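Local coordinates for protein probable thiosulfate sulfurtransferase (Thermus thermophilus, PDB 2EG4) that binds a zinc ion and probably transfers sulfur from thiosulfate to an acceptor such as cyanide, as rhodaneses do, at residues N2-P14 against L60-R74. Numbering follows the deposited sequence.
Sequences NLPEDAVLVDTRP and LRSPVVLYDEGLTSR
CD2 of Leu-3 touches CG1 of Val-65, and CG and CD of Pro-4 rest on CG2 of Val-65, the ring sliding past that of Pro-63, which follows a cis peptide bond. At the next bend Arg-61 grips the carbonyl of Asp-6 end-on: NH1 lies almost in line with the C=O bond, 2.7 Å from Asp-6 O, although its N-H is bent (147°), while NH2 reaches the same oxygen from above the carbonyl plane. CG2 of Val-8 lies 3.7 Å over the centre of that guanidinium, while Val-8 CG1 touches CD2 of Leu-60. From here strand 8-11 runs parallel to strand 64-67, the backbone ladder leading from Val-8 N to Pro-63 O (3.0 Å) to Thr-12 N with Tyr-67 O. Leu-9 lies alongside Val-65 on one face; on the other, CG2 of Val-10 packs on CG1 of Val-64. Tyr-67 CG stands between backbone N and carbonyl carbon (chi1 69°), turning the ring under Asp-11 CA in a CH-pi contact; its OH bonds OD2 weakly and also Leu-23 N. Arg-13 grips the Asp-11 carboxylate side-on, NE to OD1 and NH2 to OD2; NH2 also bonds Gly-21 O. Thr-12 OG1 donates to Asp-68 OD2 (2.8 Å), shared with Thr-72 OG1 and Arg-74 NE. CD of Pro-14 lies over the Arg-74 guanidinium. These central strands of the N-terminal rhodanese-like domain's parallel sheet are flanked by strands 27-28 and 89-92, with Leu-75 of helix 73-84 against Leu-66 and Thr-12.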
loop_
_atom_site.group_PDB
_atom_site.type_symbol
_atom_site.label_atom_id
_atom_site.label_comp_id
_atom_site.label_asym_id
_atom_site.label_seq_id
_atom_site.Cartn_x
_atom_site.Cartn_y
_atom_site.Cartn_z
ATOM N N ASN A 2 19.243 -7.479 5.627
ATOM C CA ASN A 2 19.353 -8.905 5.336
ATOM C C ASN A 2 18.112 -9.357 4.607
ATOM O O ASN A 2 17.039 -8.788 4.797
ATOM C CB ASN A 2 19.493 -9.705 6.627
ATOM C CG ASN A 2 20.843 -9.520 7.283
ATOM O OD1 ASN A 2 20.938 -9.367 8.500
ATOM N ND2 ASN A 2 21.898 -9.543 6.478
ATOM N N LEU A 3 18.258 -10.393 3.791
ATOM C CA LEU A 3 17.163 -10.924 3.000
ATOM C C LEU A 3 16.721 -12.288 3.486
ATOM O O LEU A 3 17.540 -13.094 3.951
ATOM C CB LEU A 3 17.595 -11.073 1.546
ATOM C CG LEU A 3 18.102 -9.829 0.817
ATOM C CD1 LEU A 3 18.738 -10.229 -0.517
ATOM C CD2 LEU A 3 16.917 -8.887 0.590
ATOM N N PRO A 4 15.412 -12.572 3.393
ATOM C CA PRO A 4 14.933 -13.885 3.828
ATOM C C PRO A 4 15.340 -14.927 2.776
ATOM O O PRO A 4 15.657 -14.587 1.641
ATOM C CB PRO A 4 13.419 -13.690 3.896
ATOM C CG PRO A 4 13.161 -12.680 2.791
ATOM C CD PRO A 4 14.287 -11.687 3.025
ATOM N N GLU A 5 15.312 -16.204 3.135
ATOM C CA GLU A 5 15.707 -17.248 2.192
ATOM C C GLU A 5 14.733 -17.549 1.063
ATOM O O GLU A 5 13.512 -17.528 1.251
ATOM C CB GLU A 5 15.976 -18.561 2.935
ATOM C CG GLU A 5 16.990 -18.421 4.025
ATOM C CD GLU A 5 18.277 -17.800 3.509
ATOM O OE1 GLU A 5 18.899 -18.410 2.615
ATOM O OE2 GLU A 5 18.635 -16.704 4.001
ATOM N N ASP A 6 15.299 -17.834 -0.106
ATOM C CA ASP A 6 14.550 -18.218 -1.307
ATOM C C ASP A 6 13.423 -17.270 -1.641
ATOM O O ASP A 6 12.311 -17.698 -1.979
ATOM C CB ASP A 6 13.964 -19.620 -1.137
ATOM C CG ASP A 6 14.992 -20.627 -0.668
ATOM O OD1 ASP A 6 16.003 -20.822 -1.380
ATOM O OD2 ASP A 6 14.784 -21.219 0.417
ATOM N N ALA A 7 13.706 -15.982 -1.561
ATOM C CA ALA A 7 12.677 -15.005 -1.843
ATOM C C ALA A 7 12.465 -14.793 -3.319
ATOM O O ALA A 7 13.349 -15.050 -4.146
ATOM C CB ALA A 7 13.030 -13.687 -1.180
ATOM N N VAL A 8 11.255 -14.359 -3.663
ATOM C CA VAL A 8 10.978 -14.002 -5.037
ATOM C C VAL A 8 11.103 -12.492 -4.930
ATOM O O VAL A 8 10.553 -11.870 -4.010
ATOM C CB VAL A 8 9.555 -14.370 -5.490
ATOM C CG1 VAL A 8 9.279 -13.753 -6.862
ATOM C CG2 VAL A 8 9.430 -15.895 -5.595
ATOM N N LEU A 9 11.844 -11.911 -5.858
ATOM C CA LEU A 9 12.053 -10.472 -5.859
ATOM C C LEU A 9 11.072 -9.774 -6.802
ATOM O O LEU A 9 10.820 -10.244 -7.901
ATOM C CB LEU A 9 13.486 -10.185 -6.317
ATOM C CG LEU A 9 14.551 -10.749 -5.383
ATOM C CD1 LEU A 9 15.928 -10.732 -6.062
ATOM C CD2 LEU A 9 14.561 -9.950 -4.116
ATOM N N VAL A 10 10.522 -8.648 -6.343
ATOM C CA VAL A 10 9.589 -7.833 -7.127
ATOM C C VAL A 10 10.122 -6.400 -7.139
ATOM O O VAL A 10 10.323 -5.798 -6.100
ATOM C CB VAL A 10 8.169 -7.867 -6.519
ATOM C CG1 VAL A 10 7.234 -6.883 -7.260
ATOM C CG2 VAL A 10 7.645 -9.309 -6.616
ATOM N N ASP A 11 10.348 -5.894 -8.348
ATOM C CA ASP A 11 10.902 -4.565 -8.625
ATOM C C ASP A 11 9.718 -3.641 -8.941
ATOM O O ASP A 11 9.045 -3.842 -9.956
ATOM C CB ASP A 11 11.791 -4.723 -9.866
ATOM C CG ASP A 11 12.630 -3.495 -10.180
ATOM O OD1 ASP A 11 12.183 -2.353 -9.920
ATOM O OD2 ASP A 11 13.749 -3.700 -10.724
ATOM N N THR A 12 9.472 -2.624 -8.105
ATOM C CA THR A 12 8.317 -1.739 -8.341
ATOM C C THR A 12 8.644 -0.442 -9.082
ATOM O O THR A 12 7.816 0.463 -9.166
ATOM C CB THR A 12 7.603 -1.425 -7.002
ATOM O OG1 THR A 12 8.411 -0.567 -6.189
ATOM C CG2 THR A 12 7.410 -2.709 -6.218
ATOM N N ARG A 13 9.850 -0.349 -9.630
ATOM C CA ARG A 13 10.249 0.841 -10.367
ATOM C C ARG A 13 9.567 0.888 -11.727
ATOM O O ARG A 13 9.007 -0.107 -12.191
ATOM C CB ARG A 13 11.773 0.833 -10.582
ATOM C CG ARG A 13 12.559 0.852 -9.275
ATOM C CD ARG A 13 14.071 0.771 -9.577
ATOM N NE ARG A 13 14.392 -0.509 -10.226
ATOM C CZ ARG A 13 15.489 -0.729 -10.953
ATOM N NH1 ARG A 13 16.381 0.245 -11.136
ATOM N NH2 ARG A 13 15.693 -1.916 -11.509
ATOM N N PRO A 14 9.595 2.058 -12.382
ATOM C CA PRO A 14 8.981 2.170 -13.707
ATOM C C PRO A 14 9.693 1.181 -14.652
ATOM O O PRO A 14 10.888 0.858 -14.476
ATOM C CB PRO A 14 9.239 3.628 -14.082
ATOM C CG PRO A 14 9.201 4.324 -12.755
ATOM C CD PRO A 14 10.001 3.378 -11.864
ATOM N N LEU A 60 4.709 -15.958 -7.953
ATOM C CA LEU A 60 4.948 -15.448 -6.616
ATOM C C LEU A 60 4.636 -16.490 -5.559
ATOM O O LEU A 60 3.771 -17.359 -5.748
ATOM C CB LEU A 60 4.101 -14.205 -6.355
ATOM C CG LEU A 60 4.267 -13.003 -7.274
ATOM C CD1 LEU A 60 3.452 -11.828 -6.730
ATOM C CD2 LEU A 60 5.747 -12.634 -7.339
ATOM N N ARG A 61 5.350 -16.388 -4.447
ATOM C CA ARG A 61 5.209 -17.280 -3.304
ATOM C C ARG A 61 6.013 -16.646 -2.177
ATOM O O ARG A 61 6.988 -15.935 -2.440
ATOM C CB ARG A 61 5.793 -18.649 -3.631
ATOM C CG ARG A 61 7.212 -18.571 -4.159
ATOM C CD ARG A 61 7.891 -19.924 -4.183
ATOM N NE ARG A 61 9.286 -19.812 -4.600
ATOM C CZ ARG A 61 10.205 -19.103 -3.951
ATOM N NH1 ARG A 61 9.878 -18.441 -2.845
ATOM N NH2 ARG A 61 11.449 -19.049 -4.413
ATOM N N SER A 62 5.613 -16.883 -0.932
ATOM C CA SER A 62 6.339 -16.317 0.201
ATOM C C SER A 62 7.723 -16.943 0.324
ATOM O O SER A 62 7.899 -18.146 0.096
ATOM C CB SER A 62 5.592 -16.552 1.505
ATOM O OG SER A 62 4.340 -15.908 1.505
ATOM N N PRO A 63 8.728 -16.142 0.708
ATOM C CA PRO A 63 8.616 -14.716 1.019
ATOM C C PRO A 63 8.881 -13.893 -0.231
ATOM O O PRO A 63 9.577 -14.341 -1.147
ATOM C CB PRO A 63 9.709 -14.518 2.060
ATOM C CG PRO A 63 10.806 -15.377 1.493
ATOM C CD PRO A 63 10.070 -16.647 1.060
ATOM N N VAL A 64 8.304 -12.700 -0.281
ATOM C CA VAL A 64 8.516 -11.814 -1.418
ATOM C C VAL A 64 9.231 -10.571 -0.915
ATOM O O VAL A 64 8.870 -9.993 0.113
ATOM C CB VAL A 64 7.176 -11.386 -2.095
ATOM C CG1 VAL A 64 7.450 -10.317 -3.197
ATOM C CG2 VAL A 64 6.511 -12.606 -2.715
ATOM N N VAL A 65 10.279 -10.172 -1.627
ATOM C CA VAL A 65 11.008 -8.972 -1.254
ATOM C C VAL A 65 10.765 -7.953 -2.358
ATOM O O VAL A 65 11.125 -8.191 -3.505
ATOM C CB VAL A 65 12.540 -9.214 -1.145
ATOM C CG1 VAL A 65 13.256 -7.886 -0.928
ATOM C CG2 VAL A 65 12.834 -10.129 0.057
ATOM N N LEU A 66 10.132 -6.836 -2.007
ATOM C CA LEU A 66 9.871 -5.807 -3.013
ATOM C C LEU A 66 10.897 -4.685 -2.871
ATOM O O LEU A 66 11.205 -4.257 -1.755
ATOM C CB LEU A 66 8.466 -5.220 -2.860
ATOM C CG LEU A 66 7.289 -6.200 -3.020
ATOM C CD1 LEU A 66 6.873 -6.734 -1.637
ATOM C CD2 LEU A 66 6.106 -5.481 -3.688
ATOM N N TYR A 67 11.420 -4.187 -3.987
ATOM C CA TYR A 67 12.402 -3.121 -3.884
ATOM C C TYR A 67 12.129 -1.965 -4.852
ATOM O O TYR A 67 11.511 -2.142 -5.899
ATOM C CB TYR A 67 13.830 -3.678 -4.098
ATOM C CG TYR A 67 14.137 -4.155 -5.507
ATOM C CD1 TYR A 67 14.617 -3.272 -6.485
ATOM C CD2 TYR A 67 13.956 -5.496 -5.863
ATOM C CE1 TYR A 67 14.908 -3.717 -7.786
ATOM C CE2 TYR A 67 14.254 -5.957 -7.159
ATOM C CZ TYR A 67 14.725 -5.060 -8.113
ATOM O OH TYR A 67 15.020 -5.511 -9.383
ATOM N N ASP A 68 12.588 -0.778 -4.471
ATOM C CA ASP A 68 12.423 0.434 -5.264
ATOM C C ASP A 68 13.501 1.386 -4.731
ATOM O O ASP A 68 14.208 1.075 -3.759
ATOM C CB ASP A 68 11.012 1.012 -5.059
ATOM C CG ASP A 68 10.576 1.943 -6.183
ATOM O OD1 ASP A 68 11.435 2.564 -6.850
ATOM O OD2 ASP A 68 9.343 2.060 -6.377
ATOM N N GLU A 69 13.663 2.513 -5.397
ATOM C CA GLU A 69 14.664 3.485 -4.991
ATOM C C GLU A 69 14.018 4.381 -3.935
ATOM O O GLU A 69 13.365 5.385 -4.251
ATOM C CB GLU A 69 15.112 4.278 -6.214
ATOM C CG GLU A 69 16.274 5.251 -5.931
ATOM C CD GLU A 69 17.398 4.556 -5.190
ATOM O OE1 GLU A 69 17.835 3.480 -5.652
ATOM O OE2 GLU A 69 17.840 5.074 -4.136
ATOM N N GLY A 70 14.201 3.984 -2.686
ATOM C CA GLY A 70 13.611 4.721 -1.581
ATOM C C GLY A 70 12.245 4.165 -1.226
ATOM O O GLY A 70 11.705 3.284 -1.915
ATOM N N LEU A 71 11.670 4.691 -0.148
ATOM C CA LEU A 71 10.362 4.239 0.320
ATOM C C LEU A 71 9.271 4.974 -0.444
ATOM O O LEU A 71 8.647 5.901 0.072
ATOM C CB LEU A 71 10.235 4.520 1.818
ATOM C CG LEU A 71 9.019 3.914 2.526
ATOM C CD1 LEU A 71 9.103 2.401 2.624
ATOM C CD2 LEU A 71 8.962 4.527 3.941
ATOM N N THR A 72 9.018 4.518 -1.664
ATOM C CA THR A 72 8.052 5.148 -2.550
ATOM C C THR A 72 6.610 4.702 -2.325
ATOM O O THR A 72 6.347 3.633 -1.755
ATOM C CB THR A 72 8.420 4.858 -3.997
ATOM O OG1 THR A 72 8.219 3.462 -4.233
ATOM C CG2 THR A 72 9.891 5.186 -4.261
ATOM N N SER A 73 5.667 5.530 -2.771
ATOM C CA SER A 73 4.273 5.176 -2.602
ATOM C C SER A 73 3.966 4.001 -3.541
ATOM O O SER A 73 3.159 3.149 -3.195
ATOM C CB SER A 73 3.354 6.375 -2.892
ATOM O OG SER A 73 3.384 6.726 -4.253
ATOM N N ARG A 74 4.631 3.933 -4.694
ATOM C CA ARG A 74 4.367 2.796 -5.591
ATOM C C ARG A 74 4.885 1.498 -4.953
ATOM O O ARG A 74 4.240 0.466 -5.051
ATOM C CB ARG A 74 4.963 3.011 -6.994
ATOM C CG ARG A 74 6.458 3.014 -7.051
ATOM C CD ARG A 74 6.975 3.566 -8.391
ATOM N NE ARG A 74 8.408 3.778 -8.271
ATOM C CZ ARG A 74 9.100 4.753 -8.844
ATOM N NH1 ARG A 74 8.497 5.665 -9.604
ATOM N NH2 ARG A 74 10.417 4.800 -8.669
HETATM O O HOH W 1 10.277 -19.874 -0.787
#